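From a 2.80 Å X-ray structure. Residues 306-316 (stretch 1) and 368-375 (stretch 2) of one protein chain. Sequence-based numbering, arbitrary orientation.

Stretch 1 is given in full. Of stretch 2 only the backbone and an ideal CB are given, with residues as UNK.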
# COMPACT_ATOMS: atom_id res chain seq x y z
N ILE A 306 32.61 -8.51 14.08
CA ILE A 306 31.89 -9.27 13.12
C ILE A 306 30.48 -8.74 13.16
O ILE A 306 29.85 -8.54 14.18
CB ILE A 306 31.95 -10.77 13.45
CG1 ILE A 306 33.40 -11.23 13.40
CG2 ILE A 306 31.20 -11.55 12.35
CD1 ILE A 306 33.75 -11.97 12.10
N ALA A 307 30.21 -8.30 11.94
CA ALA A 307 28.90 -7.79 11.62
C ALA A 307 28.18 -8.89 10.86
O ALA A 307 28.54 -9.23 9.78
CB ALA A 307 29.10 -6.60 10.68
N VAL A 308 27.09 -8.94 11.60
CA VAL A 308 26.21 -10.09 11.59
C VAL A 308 24.76 -9.72 11.30
O VAL A 308 24.34 -8.59 11.55
CB VAL A 308 26.31 -10.80 12.95
CG1 VAL A 308 25.13 -11.69 13.17
CG2 VAL A 308 27.60 -11.60 13.03
N ALA A 309 24.00 -10.67 10.78
CA ALA A 309 22.56 -10.46 10.54
C ALA A 309 21.75 -10.64 11.81
O ALA A 309 21.96 -11.60 12.54
CB ALA A 309 22.15 -11.47 9.48
N PRO A 310 20.87 -9.70 12.19
CA PRO A 310 20.29 -10.16 13.45
C PRO A 310 18.78 -10.32 13.26
O PRO A 310 17.93 -10.01 14.10
CB PRO A 310 20.45 -8.95 14.37
CG PRO A 310 20.13 -7.73 13.50
CD PRO A 310 20.56 -8.26 12.06
N GLU A 311 18.49 -10.85 12.07
CA GLU A 311 17.21 -11.43 11.69
C GLU A 311 17.52 -12.19 10.41
O GLU A 311 18.58 -12.04 9.85
CB GLU A 311 16.17 -10.36 11.41
CG GLU A 311 15.74 -9.64 12.68
CD GLU A 311 14.66 -8.61 12.40
OE1 GLU A 311 14.40 -8.32 11.24
OE2 GLU A 311 14.02 -8.16 13.36
N ASP A 312 16.59 -13.03 9.94
CA ASP A 312 16.97 -13.80 8.75
C ASP A 312 16.81 -12.92 7.46
O ASP A 312 15.80 -12.26 7.27
CB ASP A 312 16.04 -15.05 8.68
CG ASP A 312 16.61 -16.29 9.41
OD1 ASP A 312 17.76 -16.25 9.80
OD2 ASP A 312 15.91 -17.29 9.56
N ILE A 313 17.78 -12.96 6.56
CA ILE A 313 17.71 -12.17 5.34
C ILE A 313 17.37 -13.01 4.12
O ILE A 313 18.00 -14.03 3.85
CB ILE A 313 19.05 -11.44 5.10
CG1 ILE A 313 19.33 -10.51 6.29
CG2 ILE A 313 18.99 -10.63 3.80
CD1 ILE A 313 20.61 -9.71 6.16
N TYR A 314 16.33 -12.57 3.40
CA TYR A 314 15.87 -13.23 2.19
C TYR A 314 15.90 -12.23 1.03
O TYR A 314 15.88 -11.02 1.24
CB TYR A 314 14.44 -13.76 2.35
CG TYR A 314 14.27 -14.88 3.34
CD1 TYR A 314 14.27 -14.64 4.71
CD2 TYR A 314 14.10 -16.20 2.91
CE1 TYR A 314 14.09 -15.68 5.63
CE2 TYR A 314 13.93 -17.24 3.81
CZ TYR A 314 13.92 -16.97 5.17
OH TYR A 314 13.74 -18.00 6.07
N LEU A 315 15.94 -12.77 -0.19
CA LEU A 315 15.94 -11.96 -1.41
C LEU A 315 14.99 -12.58 -2.41
O LEU A 315 14.77 -13.79 -2.39
CB LEU A 315 17.33 -11.93 -2.04
CG LEU A 315 18.53 -11.42 -1.25
CD1 LEU A 315 19.72 -11.51 -2.13
CD2 LEU A 315 18.32 -9.99 -0.80
N ILE A 316 14.41 -11.75 -3.27
CA ILE A 316 13.52 -12.26 -4.29
C ILE A 316 14.41 -12.84 -5.38
O ILE A 316 15.40 -12.22 -5.76
CB ILE A 316 12.66 -11.14 -4.91
CG1 ILE A 316 11.98 -10.34 -3.82
CG2 ILE A 316 11.60 -11.74 -5.82
CD1 ILE A 316 11.03 -9.31 -4.37
N UNK A 368 18.71 -2.91 0.94
CA UNK A 368 19.91 -2.96 1.75
C UNK A 368 19.42 -3.38 3.13
O UNK A 368 18.46 -2.81 3.66
CB UNK A 368 20.66 -1.63 1.77
N UNK A 369 20.07 -4.38 3.70
CA UNK A 369 19.69 -4.88 5.01
C UNK A 369 20.79 -4.58 6.02
O UNK A 369 21.97 -4.78 5.75
CB UNK A 369 19.40 -6.38 4.95
N UNK A 370 20.39 -4.08 7.19
CA UNK A 370 21.36 -3.73 8.22
C UNK A 370 22.09 -4.91 8.83
O UNK A 370 21.51 -5.96 9.10
CB UNK A 370 20.66 -2.96 9.34
N UNK A 371 23.39 -4.72 9.01
CA UNK A 371 24.26 -5.73 9.59
C UNK A 371 24.77 -5.18 10.91
O UNK A 371 25.41 -4.13 10.96
CB UNK A 371 25.41 -6.09 8.65
N UNK A 372 24.47 -5.91 11.96
CA UNK A 372 24.79 -5.54 13.32
C UNK A 372 26.13 -6.04 13.87
O UNK A 372 26.67 -7.04 13.40
CB UNK A 372 23.67 -6.05 14.23
N UNK A 373 26.64 -5.32 14.86
CA UNK A 373 27.89 -5.69 15.53
C UNK A 373 27.56 -6.77 16.54
O UNK A 373 26.65 -6.59 17.36
CB UNK A 373 28.55 -4.49 16.20
N UNK A 374 28.27 -7.90 16.52
CA UNK A 374 27.94 -8.95 17.47
C UNK A 374 28.97 -9.11 18.60
O UNK A 374 29.30 -10.22 19.00
CB UNK A 374 27.80 -10.28 16.72
N UNK A 375 29.43 -7.98 19.12
CA UNK A 375 30.43 -7.94 20.18
C UNK A 375 30.64 -6.47 20.52
O UNK A 375 30.34 -5.60 19.70
CB UNK A 375 31.74 -8.62 19.76

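Position 368 begins the strand with extended backbone angles, and its ideal CB has nothing of stretch 1 within 5.5 Å. Stretch 1 therefore sets no requirement, and many side chains, polar ones included, would suit. The residue is Ser-368, which makes no contact here.

At position 369 the CA-to-CB bond points toward stretch 1, and the ideal CB lies 3.7 Å from Ile-313 CD1. Ile-313 and Leu-315 offer an apolar surface with room in front of it, so a large aliphatic or aromatic side chain would fit. The residue is Phe-369, chi1 in the m well. Ile-313 CG2 sits over one face of its ring, 3.9 Å from the centroid and 14° off the normal, a CH-pi contact, while Leu-315 CD2 approaches Phe-369 CE1 to 3.4 Å.

Position 370 directs its CB sideways into space that stretch 1 leaves empty, which suits a polar or charged residue among others. Glu-370 lies there, its OE2 hydrogen-bonded elsewhere in the structure.

The CB of 371 also points sideways, yet it lies 4.2 Å from Ala-307 CB, and the small side chains of Ala-307 and Ala-309 leave room beside the methyl end of Ile-313. A long, flexible apolar chain could bend into this space. The residue is Met-371, present as selenomethionine. With all three chi angles in the m well, it bends toward stretch 1, so that SE lies 4.0 Å from Ala-309 CB and 4.2 Å from Ile-313 CD1.

Position 372 pairs with Val-308 in an antiparallel bridge, with hydrogen bonds from Val-308 N to the O of 372 and from the N of 372 to Val-308 O, both 2.7 Å. Its CB shares a face of the sheet with Val-308 and lies 4.0 Å from Pro-310 CG, so a small to medium apolar side chain suits, the beta-branched ones being at home in a strand. Val-372 packs its CG2 3.6 Å from Pro-310 CG.

Position 373 pairs with Ala-307 without hydrogen bonds between them. Its CB is 4.7 Å from Ile-306 O, so stretch 1 sets little limit and small or larger apolar side chains could be accepted; the residue is Ala-373, whose side chain makes little contact.

At 374, the backbone N donates to Ile-306 O at 2.9 Å. The CB points toward stretch 1, 3.9 Å from Val-308 CG2, and a side-chain donor could also address that carbonyl. Asp-374 instead brings OD1 to 2.8 Å from Ile-306 O, a close approach of two acceptors and no hydrogen bond; its CG rests 3.8 Å from Val-308 CG2.

Position 375 has open space around its CB, permitting a long polar chain. Lys-375 leads its end away.

Stretch 2 (368-375) SFEMVADK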
# COMPACT_ATOMS: atom_id res chain seq x y z
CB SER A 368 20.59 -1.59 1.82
OG SER A 368 19.95 -0.72 2.73
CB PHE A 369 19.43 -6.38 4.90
CG PHE A 369 18.64 -6.76 3.68
CD1 PHE A 369 19.29 -6.99 2.47
CD2 PHE A 369 17.25 -6.86 3.72
CE1 PHE A 369 18.56 -7.31 1.32
CE2 PHE A 369 16.52 -7.18 2.58
CZ PHE A 369 17.17 -7.40 1.37
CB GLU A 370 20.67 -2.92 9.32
CG GLU A 370 20.07 -1.62 8.82
CD GLU A 370 19.53 -0.74 9.93
OE1 GLU A 370 18.69 -1.23 10.72
OE2 GLU A 370 19.94 0.44 9.99
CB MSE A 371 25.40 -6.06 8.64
CG MSE A 371 24.94 -6.76 7.38
SE MSE A 371 24.32 -8.57 7.67
CE MSE A 371 26.03 -9.44 7.71
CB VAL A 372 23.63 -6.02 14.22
CG1 VAL A 372 24.07 -6.10 15.65
CG2 VAL A 372 22.46 -5.08 14.06
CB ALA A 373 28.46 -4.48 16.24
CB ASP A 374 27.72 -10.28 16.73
CG ASP A 374 29.00 -11.05 16.51
OD1 ASP A 374 30.05 -10.43 16.29
OD2 ASP A 374 28.93 -12.30 16.54
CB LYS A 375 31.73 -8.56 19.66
CG LYS A 375 32.93 -8.58 20.59
CD LYS A 375 34.09 -9.27 19.87
CE LYS A 375 35.36 -9.34 20.68
NZ LYS A 375 36.29 -10.37 20.12
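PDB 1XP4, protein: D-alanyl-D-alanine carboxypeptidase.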